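Local coordinates for alcohol dehydrogenase (Thermus thermophilus, PDB 2EIH), which binds zinc through four cysteines and probably acts as an NAD(P)-dependent oxidoreductase of the zinc-containing alcohol dehydrogenase family, at residues 12-17 / 45-50; 30-35 / 83-88; 115-118 / 124-127; 143-148 / 337-342; 149-154 / 307-312. One frame throughout, in Å; residues are numbered along the deposited sequence.

Contact 1. Residues 12-17 / 45-50; sequences PEVLEV and WVRKGV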
# COMPACT_ATOMS: atom_id res chain seq x y z
N PRO A 12 -35.34 -26.99 6.84
CA PRO A 12 -36.07 -25.84 6.30
C PRO A 12 -37.54 -25.77 6.74
O PRO A 12 -38.13 -24.69 6.75
CB PRO A 12 -35.91 -26.01 4.78
CG PRO A 12 -35.70 -27.48 4.61
CD PRO A 12 -34.80 -27.82 5.76
N GLU A 13 -38.11 -26.91 7.12
CA GLU A 13 -39.50 -26.98 7.56
C GLU A 13 -39.77 -26.14 8.82
O GLU A 13 -40.93 -25.87 9.13
CB GLU A 13 -39.91 -28.43 7.80
CG GLU A 13 -38.92 -29.22 8.64
CD GLU A 13 -39.33 -30.66 8.87
OE1 GLU A 13 -39.64 -31.36 7.88
OE2 GLU A 13 -39.35 -31.10 10.03
N VAL A 14 -38.72 -25.74 9.53
CA VAL A 14 -38.92 -24.94 10.73
C VAL A 14 -39.32 -23.52 10.35
O VAL A 14 -39.70 -22.73 11.21
CB VAL A 14 -37.64 -24.85 11.62
CG1 VAL A 14 -37.08 -26.23 11.89
CG2 VAL A 14 -36.59 -23.96 10.96
N LEU A 15 -39.21 -23.19 9.07
CA LEU A 15 -39.57 -21.85 8.60
C LEU A 15 -41.07 -21.79 8.31
O LEU A 15 -41.58 -22.51 7.45
CB LEU A 15 -38.76 -21.50 7.34
CG LEU A 15 -37.25 -21.35 7.51
CD1 LEU A 15 -36.57 -21.25 6.16
CD2 LEU A 15 -36.94 -20.11 8.35
N GLU A 16 -41.77 -20.93 9.03
CA GLU A 16 -43.20 -20.80 8.83
C GLU A 16 -43.65 -19.35 8.84
O GLU A 16 -42.98 -18.48 9.40
CB GLU A 16 -43.96 -21.60 9.90
CG GLU A 16 -43.72 -21.13 11.33
CD GLU A 16 -44.67 -21.77 12.33
OE1 GLU A 16 -44.58 -23.00 12.54
OE2 GLU A 16 -45.52 -21.04 12.89
N VAL A 17 -44.80 -19.10 8.23
CA VAL A 17 -45.35 -17.76 8.16
C VAL A 17 -46.08 -17.41 9.46
O VAL A 17 -46.87 -18.20 9.97
CB VAL A 17 -46.33 -17.64 6.98
CG1 VAL A 17 -46.84 -16.20 6.88
CG2 VAL A 17 -45.64 -18.06 5.68
N TRP A 45 -27.22 -21.49 8.00
CA TRP A 45 -26.45 -21.82 9.19
C TRP A 45 -27.24 -21.42 10.44
O TRP A 45 -27.25 -22.14 11.44
CB TRP A 45 -25.08 -21.13 9.16
CG TRP A 45 -24.26 -21.52 7.97
CD1 TRP A 45 -24.31 -22.72 7.31
CD2 TRP A 45 -23.31 -20.71 7.27
NE1 TRP A 45 -23.45 -22.70 6.24
CE2 TRP A 45 -22.82 -21.48 6.19
CE3 TRP A 45 -22.81 -19.41 7.45
CZ2 TRP A 45 -21.87 -20.99 5.28
CZ3 TRP A 45 -21.86 -18.93 6.55
CH2 TRP A 45 -21.40 -19.72 5.48
N VAL A 46 -27.93 -20.28 10.37
CA VAL A 46 -28.72 -19.84 11.51
C VAL A 46 -29.90 -20.77 11.69
O VAL A 46 -30.26 -21.10 12.82
CB VAL A 46 -29.22 -18.39 11.33
CG1 VAL A 46 -30.12 -18.01 12.49
CG2 VAL A 46 -28.02 -17.45 11.26
N ARG A 47 -30.50 -21.21 10.58
CA ARG A 47 -31.64 -22.11 10.67
C ARG A 47 -31.26 -23.45 11.29
O ARG A 47 -31.95 -23.96 12.17
CB ARG A 47 -32.26 -22.35 9.28
CG ARG A 47 -33.23 -23.53 9.27
CD ARG A 47 -33.93 -23.74 7.94
NE ARG A 47 -33.04 -24.00 6.80
CZ ARG A 47 -32.38 -25.13 6.58
NH1 ARG A 47 -31.62 -25.23 5.50
NH2 ARG A 47 -32.47 -26.15 7.42
N LYS A 48 -30.16 -24.03 10.82
CA LYS A 48 -29.70 -25.32 11.34
C LYS A 48 -29.25 -25.23 12.79
O LYS A 48 -29.29 -26.22 13.52
CB LYS A 48 -28.56 -25.87 10.50
CG LYS A 48 -28.99 -26.39 9.15
CD LYS A 48 -27.81 -26.94 8.39
CE LYS A 48 -28.27 -27.72 7.18
NZ LYS A 48 -27.13 -28.20 6.35
N GLY A 49 -28.81 -24.05 13.21
CA GLY A 49 -28.35 -23.88 14.58
C GLY A 49 -26.84 -23.83 14.66
O GLY A 49 -26.27 -23.64 15.74
N VAL A 50 -26.19 -23.99 13.52
CA VAL A 50 -24.75 -23.96 13.44
C VAL A 50 -24.20 -22.57 13.73
O VAL A 50 -23.04 -22.42 14.11
CB VAL A 50 -24.28 -24.38 12.05
CG1 VAL A 50 -22.77 -24.54 12.04
CG2 VAL A 50 -24.97 -25.67 11.64
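Arg47, near the C-terminal end of helix 41-48, lays its guanidinium under the ring of Pro12. The ring carbon CD of Pro12 stands 3.3 Å above the guanidinium plane, toward its rim, and Pro12 CA lies 3.4 Å from Arg47 CD. Pro12 N comes within 3.0 Å of Arg47 NH2, but the proline nitrogen has no hydrogen to share, so this is van der Waals contact over one face of the guanidinium and not a hydrogen bond.

The apolar part of the contact belongs to the arginine stem. Val14 CG2 meets Arg47 CG at 3.8 Å, and Leu15 CD1 approaches Arg47 CD at 4.0 Å, the leucine running roughly at right angles to the arginine. Arg47 leaves its helix extended, CG opposite the backbone N (chi1 167°), and bends at chi3 (60°), which brings the flat head over to Pro12.

Polar partners outside the segments hold that head: NH2 bonds to Gly10 O, NE to His326 ND1, and NH1 forms a salt bridge with Glu330. Away from the zinc site, this buried arginine joins the 3-10 turn before strand 15-19 to helices 41-48 and 322-330, the last also packing on Pro12 and Leu15.

Contact 2. Residues 30-35 / 83-88; sequences VRVRLK and DEVVIN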
# COMPACT_ATOMS: atom_id res chain seq x y z
N VAL A 30 -34.69 3.98 10.39
CA VAL A 30 -35.71 4.04 9.36
C VAL A 30 -36.32 2.66 9.14
O VAL A 30 -35.64 1.65 9.23
CB VAL A 30 -35.11 4.61 8.03
CG1 VAL A 30 -33.82 3.88 7.70
CG2 VAL A 30 -36.12 4.49 6.90
N ARG A 31 -37.63 2.64 8.89
CA ARG A 31 -38.33 1.39 8.65
C ARG A 31 -38.53 1.25 7.15
O ARG A 31 -39.05 2.15 6.49
CB ARG A 31 -39.70 1.37 9.34
CG ARG A 31 -40.54 0.12 9.04
CD ARG A 31 -41.78 0.06 9.92
NE ARG A 31 -42.80 1.01 9.53
CZ ARG A 31 -43.53 1.72 10.39
NH1 ARG A 31 -43.33 1.58 11.69
NH2 ARG A 31 -44.45 2.55 9.95
N VAL A 32 -38.12 0.12 6.61
CA VAL A 32 -38.25 -0.11 5.19
C VAL A 32 -39.36 -1.11 4.90
O VAL A 32 -39.50 -2.11 5.59
CB VAL A 32 -36.92 -0.65 4.63
CG1 VAL A 32 -37.06 -0.97 3.15
CG2 VAL A 32 -35.81 0.37 4.85
N ARG A 33 -40.17 -0.82 3.89
CA ARG A 33 -41.21 -1.75 3.49
C ARG A 33 -40.50 -2.56 2.41
O ARG A 33 -40.18 -2.04 1.34
CB ARG A 33 -42.39 -1.00 2.91
CG ARG A 33 -43.63 -1.85 2.71
CD ARG A 33 -44.81 -0.96 2.39
NE ARG A 33 -44.72 -0.37 1.05
CZ ARG A 33 -44.90 -1.06 -0.07
NH1 ARG A 33 -45.18 -2.36 -0.01
NH2 ARG A 33 -44.81 -0.46 -1.25
N LEU A 34 -40.22 -3.83 2.72
CA LEU A 34 -39.50 -4.73 1.82
C LEU A 34 -40.28 -5.19 0.58
O LEU A 34 -41.49 -5.35 0.61
CB LEU A 34 -39.02 -5.95 2.60
CG LEU A 34 -37.97 -5.64 3.67
CD1 LEU A 34 -37.93 -6.72 4.73
CD2 LEU A 34 -36.62 -5.47 3.00
N LYS A 35 -39.54 -5.40 -0.51
CA LYS A 35 -40.11 -5.85 -1.76
C LYS A 35 -39.52 -7.21 -2.12
O LYS A 35 -40.18 -8.08 -2.70
CB LYS A 35 -39.81 -4.85 -2.88
CG LYS A 35 -40.67 -3.57 -2.89
CD LYS A 35 -42.16 -3.89 -2.89
CE LYS A 35 -43.06 -2.69 -3.21
NZ LYS A 35 -43.22 -2.42 -4.67
N ASP A 83 -38.90 6.56 -1.16
CA ASP A 83 -37.56 6.31 -1.70
C ASP A 83 -37.22 4.83 -1.86
O ASP A 83 -37.38 4.05 -0.93
CB ASP A 83 -36.50 6.95 -0.81
CG ASP A 83 -36.59 8.46 -0.79
OD1 ASP A 83 -35.77 9.07 -0.08
OD2 ASP A 83 -37.47 9.03 -1.46
N GLU A 84 -36.74 4.47 -3.04
CA GLU A 84 -36.35 3.09 -3.30
C GLU A 84 -34.93 2.90 -2.76
O GLU A 84 -34.04 3.73 -3.01
CB GLU A 84 -36.43 2.79 -4.79
CG GLU A 84 -37.83 2.90 -5.38
CD GLU A 84 -37.95 2.17 -6.71
OE1 GLU A 84 -39.06 2.09 -7.27
OE2 GLU A 84 -36.92 1.67 -7.19
N VAL A 85 -34.73 1.81 -2.01
CA VAL A 85 -33.44 1.51 -1.39
C VAL A 85 -33.09 0.01 -1.28
O VAL A 85 -33.94 -0.87 -1.43
CB VAL A 85 -33.41 2.08 0.06
CG1 VAL A 85 -33.59 3.59 0.03
CG2 VAL A 85 -34.51 1.45 0.91
N VAL A 86 -31.81 -0.25 -1.04
CA VAL A 86 -31.31 -1.60 -0.83
C VAL A 86 -30.67 -1.50 0.54
O VAL A 86 -30.33 -0.41 1.00
CB VAL A 86 -30.24 -2.00 -1.87
CG1 VAL A 86 -30.82 -1.91 -3.26
CG2 VAL A 86 -29.03 -1.10 -1.75
N ILE A 87 -30.50 -2.64 1.19
CA ILE A 87 -29.94 -2.73 2.53
C ILE A 87 -28.46 -3.08 2.50
O ILE A 87 -28.03 -3.88 1.69
CB ILE A 87 -30.71 -3.80 3.32
CG1 ILE A 87 -32.14 -3.30 3.59
CG2 ILE A 87 -29.94 -4.19 4.56
CD1 ILE A 87 -33.07 -4.38 4.06
N ASN A 88 -27.69 -2.44 3.38
CA ASN A 88 -26.24 -2.67 3.54
C ASN A 88 -26.29 -3.56 4.79
O ASN A 88 -26.42 -3.06 5.90
CB ASN A 88 -25.55 -1.35 3.87
CG ASN A 88 -24.11 -1.30 3.39
OD1 ASN A 88 -23.32 -2.21 3.65
ND2 ASN A 88 -23.75 -0.22 2.71
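Leu34 and Ile87 meet through their terminal methyls, CD2 of the leucine lying 3.9 Å from CD1 of the isoleucine, with the two side chains at about a right angle. A second apolar pair is looser: Val32 CG1 faces Val85 CG2 at 4.2 Å, and these side chains cross at a slant. All four residues are buried, and no hydrogen bond links the two segments.

The backbones stay well apart, with Val32 CA and Val85 CA 8.3 Å from each other, so side chains alone span the gap. Val32 and Ile87 direct their CB atoms across it. Leu34 starts off to the side, and its outer methyl makes the approach. In Val85 a chi1 of -60° sets CG1 anti to the carbonyl carbon and leaves CG2 between the backbone N and the carbonyl carbon, facing Val32.

Around these pairs, Leu132 packs on both Val32 and Val85, and Leu113 and Thr120 touch Ile87. Val125 touches Leu34, and Leu127 touches Ile87, filling in from the next strand.

This is interior packing in the GroES-like domain. Strands 29-38 and 84-91 both pair antiparallel with strand 64-72; strand 124-128 runs antiparallel beside 29-38, and strand 132-134 beside 84-91, so the contact joins separate strands of one curled sheet across its interior.

Contact 3. Residues 115-118 / 124-127; sequences EHRH and YVVL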
# COMPACT_ATOMS: atom_id res chain seq x y z
N GLU A 115 -28.75 -12.25 11.30
CA GLU A 115 -27.92 -13.22 11.99
C GLU A 115 -28.24 -13.25 13.49
O GLU A 115 -28.20 -14.31 14.12
CB GLU A 115 -26.45 -12.88 11.79
CG GLU A 115 -25.49 -13.90 12.37
CD GLU A 115 -24.06 -13.42 12.34
OE1 GLU A 115 -23.18 -14.20 12.75
OE2 GLU A 115 -23.82 -12.27 11.92
N HIS A 116 -28.56 -12.09 14.05
CA HIS A 116 -28.87 -12.01 15.47
C HIS A 116 -30.13 -11.20 15.71
O HIS A 116 -30.82 -11.40 16.71
CB HIS A 116 -27.70 -11.37 16.21
CG HIS A 116 -26.46 -12.20 16.20
ND1 HIS A 116 -26.38 -13.40 16.86
CD2 HIS A 116 -25.28 -12.03 15.57
CE1 HIS A 116 -25.19 -13.94 16.64
NE2 HIS A 116 -24.50 -13.13 15.86
N ARG A 117 -30.42 -10.30 14.78
CA ARG A 117 -31.59 -9.44 14.86
C ARG A 117 -32.51 -9.77 13.68
O ARG A 117 -32.04 -10.23 12.65
CB ARG A 117 -31.18 -7.97 14.80
CG ARG A 117 -32.33 -7.04 15.08
CD ARG A 117 -31.91 -5.58 15.05
NE ARG A 117 -31.63 -5.11 13.69
CZ ARG A 117 -32.53 -4.99 12.72
NH1 ARG A 117 -32.17 -4.54 11.53
NH2 ARG A 117 -33.80 -5.30 12.94
N HIS A 118 -33.81 -9.53 13.84
CA HIS A 118 -34.77 -9.81 12.78
C HIS A 118 -34.32 -9.26 11.43
O HIS A 118 -34.00 -8.07 11.31
CB HIS A 118 -36.14 -9.23 13.12
CG HIS A 118 -36.92 -10.03 14.11
ND1 HIS A 118 -38.26 -9.81 14.36
CD2 HIS A 118 -36.55 -11.05 14.92
CE1 HIS A 118 -38.68 -10.66 15.28
NE2 HIS A 118 -37.66 -11.42 15.64
N TYR A 124 -41.58 -5.66 6.68
CA TYR A 124 -40.95 -4.46 7.19
C TYR A 124 -39.72 -4.78 8.02
O TYR A 124 -39.62 -5.84 8.63
CB TYR A 124 -41.91 -3.66 8.07
CG TYR A 124 -43.17 -3.23 7.38
CD1 TYR A 124 -44.28 -4.08 7.31
CD2 TYR A 124 -43.26 -1.97 6.78
CE1 TYR A 124 -45.44 -3.68 6.64
CE2 TYR A 124 -44.41 -1.57 6.11
CZ TYR A 124 -45.49 -2.43 6.05
OH TYR A 124 -46.64 -2.04 5.39
N VAL A 125 -38.77 -3.86 8.03
CA VAL A 125 -37.58 -4.07 8.81
C VAL A 125 -37.07 -2.68 9.18
O VAL A 125 -37.22 -1.73 8.43
CB VAL A 125 -36.52 -4.88 7.99
CG1 VAL A 125 -35.97 -4.04 6.85
CG2 VAL A 125 -35.40 -5.36 8.91
N VAL A 126 -36.51 -2.58 10.38
CA VAL A 126 -36.01 -1.31 10.85
C VAL A 126 -34.52 -1.41 11.06
O VAL A 126 -34.05 -2.31 11.76
CB VAL A 126 -36.65 -0.94 12.20
CG1 VAL A 126 -35.83 0.15 12.88
CG2 VAL A 126 -38.07 -0.49 11.99
N LEU A 127 -33.77 -0.51 10.43
CA LEU A 127 -32.32 -0.50 10.60
C LEU A 127 -31.78 0.93 10.63
O LEU A 127 -32.51 1.88 10.33
CB LEU A 127 -31.62 -1.32 9.50
CG LEU A 127 -31.92 -1.18 8.02
CD1 LEU A 127 -30.74 -1.72 7.23
CD2 LEU A 127 -33.19 -1.92 7.66
O HOH W 1 -36.56 -4.57 12.47
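The guanidinium of Arg117 turns a face to the carbonyl of Val126, in a loop-to-strand contact of the GroES-like domain, where the loop after strand 111-112 folds back on strand 124-128. Val126 O lies above the flat group, 3.2 Å from Arg117 CZ and 2.9 Å from Arg117 NH1. This proximity gives no direct hydrogen bond, because the N-H groups do not aim at the oxygen. It is consistent with an electrostatic attraction between the positive group and the carbonyl.

Val125 takes a different side: its CG2 stands at the guanidinium edge, near the plane, 4.2 Å from Arg117 NH1. The same methyl lies 3.9 Å from His118 O. Leu127 CB approaches Arg117 NH1 obliquely at 3.8 Å, and the leucine and arginine side chains run at about a right angle to each other. Arg117 reaches the strand extended through chi2 (179°) and then bends at chi3 (72°), carrying its head to Val126.

His118 starts toward the strand, but its ring leads away to His59 and Val60. A water bridges what the direct approach does not: it accepts a hydrogen bond from Val126 N at 2.9 Å and a weak one from Arg117 NH2.

Contact 4. Residues 143-148 / 337-342; sequences EAAAIP and KVVLQV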
# COMPACT_ATOMS: atom_id res chain seq x y z
N GLU A 143 -33.55 -7.95 -8.34
CA GLU A 143 -32.18 -7.80 -8.81
C GLU A 143 -31.40 -6.98 -7.77
O GLU A 143 -30.27 -7.31 -7.40
CB GLU A 143 -32.17 -7.11 -10.18
CG GLU A 143 -32.64 -7.97 -11.35
CD GLU A 143 -32.67 -7.22 -12.69
OE1 GLU A 143 -32.48 -7.88 -13.74
OE2 GLU A 143 -32.84 -5.99 -12.69
N ALA A 144 -32.04 -5.92 -7.29
CA ALA A 144 -31.44 -5.05 -6.28
C ALA A 144 -31.13 -5.85 -5.01
O ALA A 144 -29.98 -5.83 -4.52
CB ALA A 144 -32.37 -3.90 -5.96
N ALA A 145 -32.12 -6.56 -4.48
CA ALA A 145 -31.91 -7.36 -3.27
C ALA A 145 -30.78 -8.37 -3.41
O ALA A 145 -30.15 -8.74 -2.44
CB ALA A 145 -33.19 -8.08 -2.87
N ALA A 146 -30.52 -8.80 -4.63
CA ALA A 146 -29.47 -9.79 -4.84
C ALA A 146 -28.03 -9.26 -4.76
O ALA A 146 -27.10 -10.03 -4.58
CB ALA A 146 -29.69 -10.49 -6.18
N ILE A 147 -27.85 -7.94 -4.86
CA ILE A 147 -26.52 -7.35 -4.87
C ILE A 147 -25.62 -7.29 -3.63
O ILE A 147 -24.58 -7.97 -3.58
CB ILE A 147 -26.57 -5.92 -5.45
CG1 ILE A 147 -27.13 -5.95 -6.85
CG2 ILE A 147 -25.17 -5.29 -5.44
CD1 ILE A 147 -27.47 -4.59 -7.41
N PRO A 148 -26.00 -6.49 -2.61
CA PRO A 148 -25.24 -6.28 -1.37
C PRO A 148 -24.31 -7.38 -0.85
O PRO A 148 -23.09 -7.34 -1.09
CB PRO A 148 -26.32 -5.88 -0.39
CG PRO A 148 -27.29 -5.15 -1.25
CD PRO A 148 -27.41 -6.10 -2.41
N LYS A 337 -28.69 -15.98 -7.68
CA LYS A 337 -29.35 -15.71 -6.41
C LYS A 337 -30.80 -16.23 -6.33
O LYS A 337 -31.53 -16.24 -7.32
CB LYS A 337 -29.34 -14.19 -6.17
CG LYS A 337 -29.23 -13.76 -4.70
CD LYS A 337 -27.80 -13.90 -4.19
CE LYS A 337 -27.70 -13.54 -2.72
NZ LYS A 337 -26.29 -13.64 -2.24
N VAL A 338 -31.19 -16.66 -5.14
CA VAL A 338 -32.55 -17.13 -4.88
C VAL A 338 -33.14 -15.95 -4.12
O VAL A 338 -32.67 -15.61 -3.03
CB VAL A 338 -32.57 -18.39 -3.99
CG1 VAL A 338 -34.01 -18.77 -3.65
CG2 VAL A 338 -31.90 -19.53 -4.71
N VAL A 339 -34.14 -15.31 -4.72
CA VAL A 339 -34.78 -14.15 -4.12
C VAL A 339 -36.24 -14.33 -3.79
O VAL A 339 -37.04 -14.76 -4.63
CB VAL A 339 -34.68 -12.91 -5.04
CG1 VAL A 339 -35.25 -11.69 -4.32
CG2 VAL A 339 -33.24 -12.67 -5.45
N LEU A 340 -36.57 -13.97 -2.57
CA LEU A 340 -37.92 -14.03 -2.06
C LEU A 340 -38.60 -12.71 -2.39
O LEU A 340 -38.01 -11.64 -2.25
CB LEU A 340 -37.89 -14.21 -0.54
CG LEU A 340 -38.10 -15.59 0.09
CD1 LEU A 340 -37.44 -16.68 -0.74
CD2 LEU A 340 -37.57 -15.56 1.51
N GLN A 341 -39.85 -12.80 -2.83
CA GLN A 341 -40.65 -11.63 -3.15
C GLN A 341 -41.59 -11.43 -1.98
O GLN A 341 -42.44 -12.28 -1.72
CB GLN A 341 -41.45 -11.86 -4.43
CG GLN A 341 -40.61 -11.93 -5.68
CD GLN A 341 -41.42 -12.43 -6.86
OE1 GLN A 341 -42.02 -13.50 -6.79
NE2 GLN A 341 -41.41 -11.68 -7.97
N VAL A 342 -41.44 -10.31 -1.28
CA VAL A 342 -42.26 -10.01 -0.11
C VAL A 342 -43.54 -9.31 -0.52
O VAL A 342 -44.63 -9.84 -0.36
CB VAL A 342 -41.51 -9.10 0.86
CG1 VAL A 342 -42.37 -8.79 2.07
CG2 VAL A 342 -40.20 -9.75 1.27
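Lys337 begins its contact with Ala146 at CB, which lies 3.7 Å from the alanine CB. One carbon further out, Lys337 CG makes the closest approach, 3.6 Å from Ala146 CB, and also sits 4.0 Å from Ala146 CA. The chain then bends at chi2 (77°), and its next two carbons run past the carbonyl of Ala146: CD and CE of Lys337 each lie 4.0 Å from Ala146 O. NZ continues past that oxygen, so the atoms that meet Ala146 are the four carbons from CB to CE.

Strand 337-341 is part of the mixed sheet, between strand 29-38, with which it runs antiparallel, and strand 313-318, with which it runs parallel. Helix 141-146 packs against it, its alanines allowing a close approach: the CA atoms of Ala146 and Lys337 are 6.1 Å apart.

Two residues along the strand, Val339 sends its CB toward the same helix. Its CG2 lies 4.2 Å from Ala146 CB, while its other methyl, CG1, stands 4.4 Å from Ala145 CB. Ala145 and Val339 both also touch Ala36 of strand 29-38, and Ser66 of strand 64-72 packs on Ala145.

Contact 5. Residues 149-154 / 307-312; sequences LTFLTA and GKLKPV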
# COMPACT_ATOMS: atom_id res chain seq x y z
N LEU A 149 -24.86 -8.32 -0.10
CA LEU A 149 -24.07 -9.39 0.51
C LEU A 149 -22.99 -10.01 -0.41
O LEU A 149 -21.80 -9.97 -0.08
CB LEU A 149 -25.01 -10.49 1.04
CG LEU A 149 -24.63 -11.54 2.12
CD1 LEU A 149 -23.34 -12.25 1.73
CD2 LEU A 149 -24.49 -10.89 3.48
N THR A 150 -23.37 -10.57 -1.56
CA THR A 150 -22.35 -11.17 -2.41
C THR A 150 -21.41 -10.18 -3.06
O THR A 150 -20.21 -10.43 -3.13
CB THR A 150 -22.94 -12.09 -3.52
OG1 THR A 150 -24.01 -11.41 -4.19
CG2 THR A 150 -23.42 -13.40 -2.95
N PHE A 151 -21.93 -9.06 -3.56
CA PHE A 151 -21.01 -8.11 -4.17
C PHE A 151 -19.98 -7.55 -3.19
O PHE A 151 -18.82 -7.37 -3.55
CB PHE A 151 -21.76 -7.00 -4.90
CG PHE A 151 -22.18 -7.40 -6.27
CD1 PHE A 151 -23.33 -8.14 -6.47
CD2 PHE A 151 -21.33 -7.17 -7.36
CE1 PHE A 151 -23.64 -8.66 -7.72
CE2 PHE A 151 -21.62 -7.69 -8.61
CZ PHE A 151 -22.78 -8.45 -8.79
N LEU A 152 -20.38 -7.32 -1.94
CA LEU A 152 -19.43 -6.81 -0.96
C LEU A 152 -18.35 -7.83 -0.63
O LEU A 152 -17.19 -7.48 -0.48
CB LEU A 152 -20.15 -6.41 0.32
CG LEU A 152 -20.96 -5.12 0.19
CD1 LEU A 152 -22.01 -5.07 1.29
CD2 LEU A 152 -20.02 -3.93 0.29
N THR A 153 -18.75 -9.09 -0.53
CA THR A 153 -17.82 -10.16 -0.21
C THR A 153 -16.85 -10.39 -1.36
O THR A 153 -15.65 -10.56 -1.15
CB THR A 153 -18.57 -11.46 0.10
OG1 THR A 153 -19.41 -11.26 1.24
CG2 THR A 153 -17.61 -12.60 0.37
N ALA A 154 -17.37 -10.38 -2.58
CA ALA A 154 -16.55 -10.59 -3.76
C ALA A 154 -15.59 -9.41 -3.95
O ALA A 154 -14.47 -9.58 -4.42
CB ALA A 154 -17.43 -10.73 -4.99
N GLY A 307 -24.04 -0.47 -15.56
CA GLY A 307 -24.17 -1.74 -16.24
C GLY A 307 -22.85 -2.47 -16.31
O GLY A 307 -22.73 -3.45 -17.05
N LYS A 308 -21.85 -2.02 -15.57
CA LYS A 308 -20.55 -2.68 -15.61
C LYS A 308 -20.55 -3.90 -14.69
O LYS A 308 -19.70 -4.78 -14.81
CB LYS A 308 -19.46 -1.71 -15.18
CG LYS A 308 -19.23 -0.58 -16.19
CD LYS A 308 -18.22 0.42 -15.66
CE LYS A 308 -17.82 1.45 -16.70
NZ LYS A 308 -16.85 2.43 -16.14
N LEU A 309 -21.53 -3.94 -13.79
CA LEU A 309 -21.68 -5.04 -12.86
C LEU A 309 -23.16 -5.35 -12.77
O LEU A 309 -23.98 -4.43 -12.72
CB LEU A 309 -21.18 -4.64 -11.48
CG LEU A 309 -19.70 -4.39 -11.24
CD1 LEU A 309 -19.50 -3.96 -9.81
CD2 LEU A 309 -18.90 -5.66 -11.52
N LYS A 310 -23.54 -6.62 -12.77
CA LYS A 310 -24.97 -6.90 -12.67
C LYS A 310 -25.28 -8.15 -11.86
O LYS A 310 -24.57 -9.15 -11.95
CB LYS A 310 -25.59 -7.01 -14.05
CG LYS A 310 -25.03 -8.09 -14.93
CD LYS A 310 -25.65 -8.01 -16.30
CE LYS A 310 -25.33 -9.24 -17.12
NZ LYS A 310 -25.92 -9.14 -18.49
N PRO A 311 -26.35 -8.10 -11.06
CA PRO A 311 -26.72 -9.26 -10.25
C PRO A 311 -27.34 -10.33 -11.12
O PRO A 311 -27.89 -10.04 -12.18
CB PRO A 311 -27.72 -8.67 -9.28
CG PRO A 311 -28.49 -7.74 -10.18
CD PRO A 311 -27.33 -7.01 -10.88
N VAL A 312 -27.28 -11.57 -10.66
CA VAL A 312 -27.87 -12.66 -11.40
C VAL A 312 -28.92 -13.35 -10.54
O VAL A 312 -28.60 -14.05 -9.58
CB VAL A 312 -26.79 -13.64 -11.85
CG1 VAL A 312 -27.42 -14.88 -12.46
CG2 VAL A 312 -25.88 -12.95 -12.86
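Phe151 points its ring from helix 148-161 into the loop 307-312 and has by far the largest buried area of the contact. The ring meets three successive residues with its outer atoms. CZ of Phe151 lies 3.7 Å from Lys310 O, which approaches the ring edge near its plane; the partly positive aromatic C-H groups there suit a carbonyl oxygen. CB of Phe151 is directed at the loop, and the outer ring atoms CE1, CZ and CE2 are the ones that reach it.

Leu309 comes next. Its CB lies 4.2 Å from Phe151 CE2, in an apolar contact that reaches the ring obliquely.

Pro311 meets the other side of the ring tip: its CA is 4.0 Å from Phe151 CE1, and its CB is 4.4 Å from the same atom.

Further out, Leu309 packs on Phe303 and Gln185, Pro311 rests on Glu143 and Ala146 of helix 141-146, and Gln185 OE1 accepts a hydrogen bond from Lys310 N. Ala182 and Ile300 pack on Phe151 itself.

The loop starts with a Schellman motif at Gly307, which ends helix 297-306. What results is helix-to-loop packing of the protein interior: an aromatic side chain of helix 148-161 inserted among helices 180-189 and 297-306 and the loop leading to strand 313-318.

Overall arrangement
Contacts 1, 2 and 3 draw on the first 130 residues; contacts 4 and 5 tie residues 143-154 to the last 40 or so. Contacts 1 and 2 cross along the chain, while contact 5 is nested inside the loop closed by contact 4. Contacts 2, 3 and 4 reach the same mixed sheet, where strand 29-38 pairs with both 124-128 and 337-341; the centres of contacts 3 and 4 each lie about 12 Å from that of contact 2. Contacts 4 and 5, about 11 Å apart between centres, lie on consecutive helices, contact 4 on 141-146 and contact 5 on 148-161. The C-terminal strand thus returns to the sheet of the GroES-like domain after the chain has formed the six-stranded parallel Rossmann-type sheet.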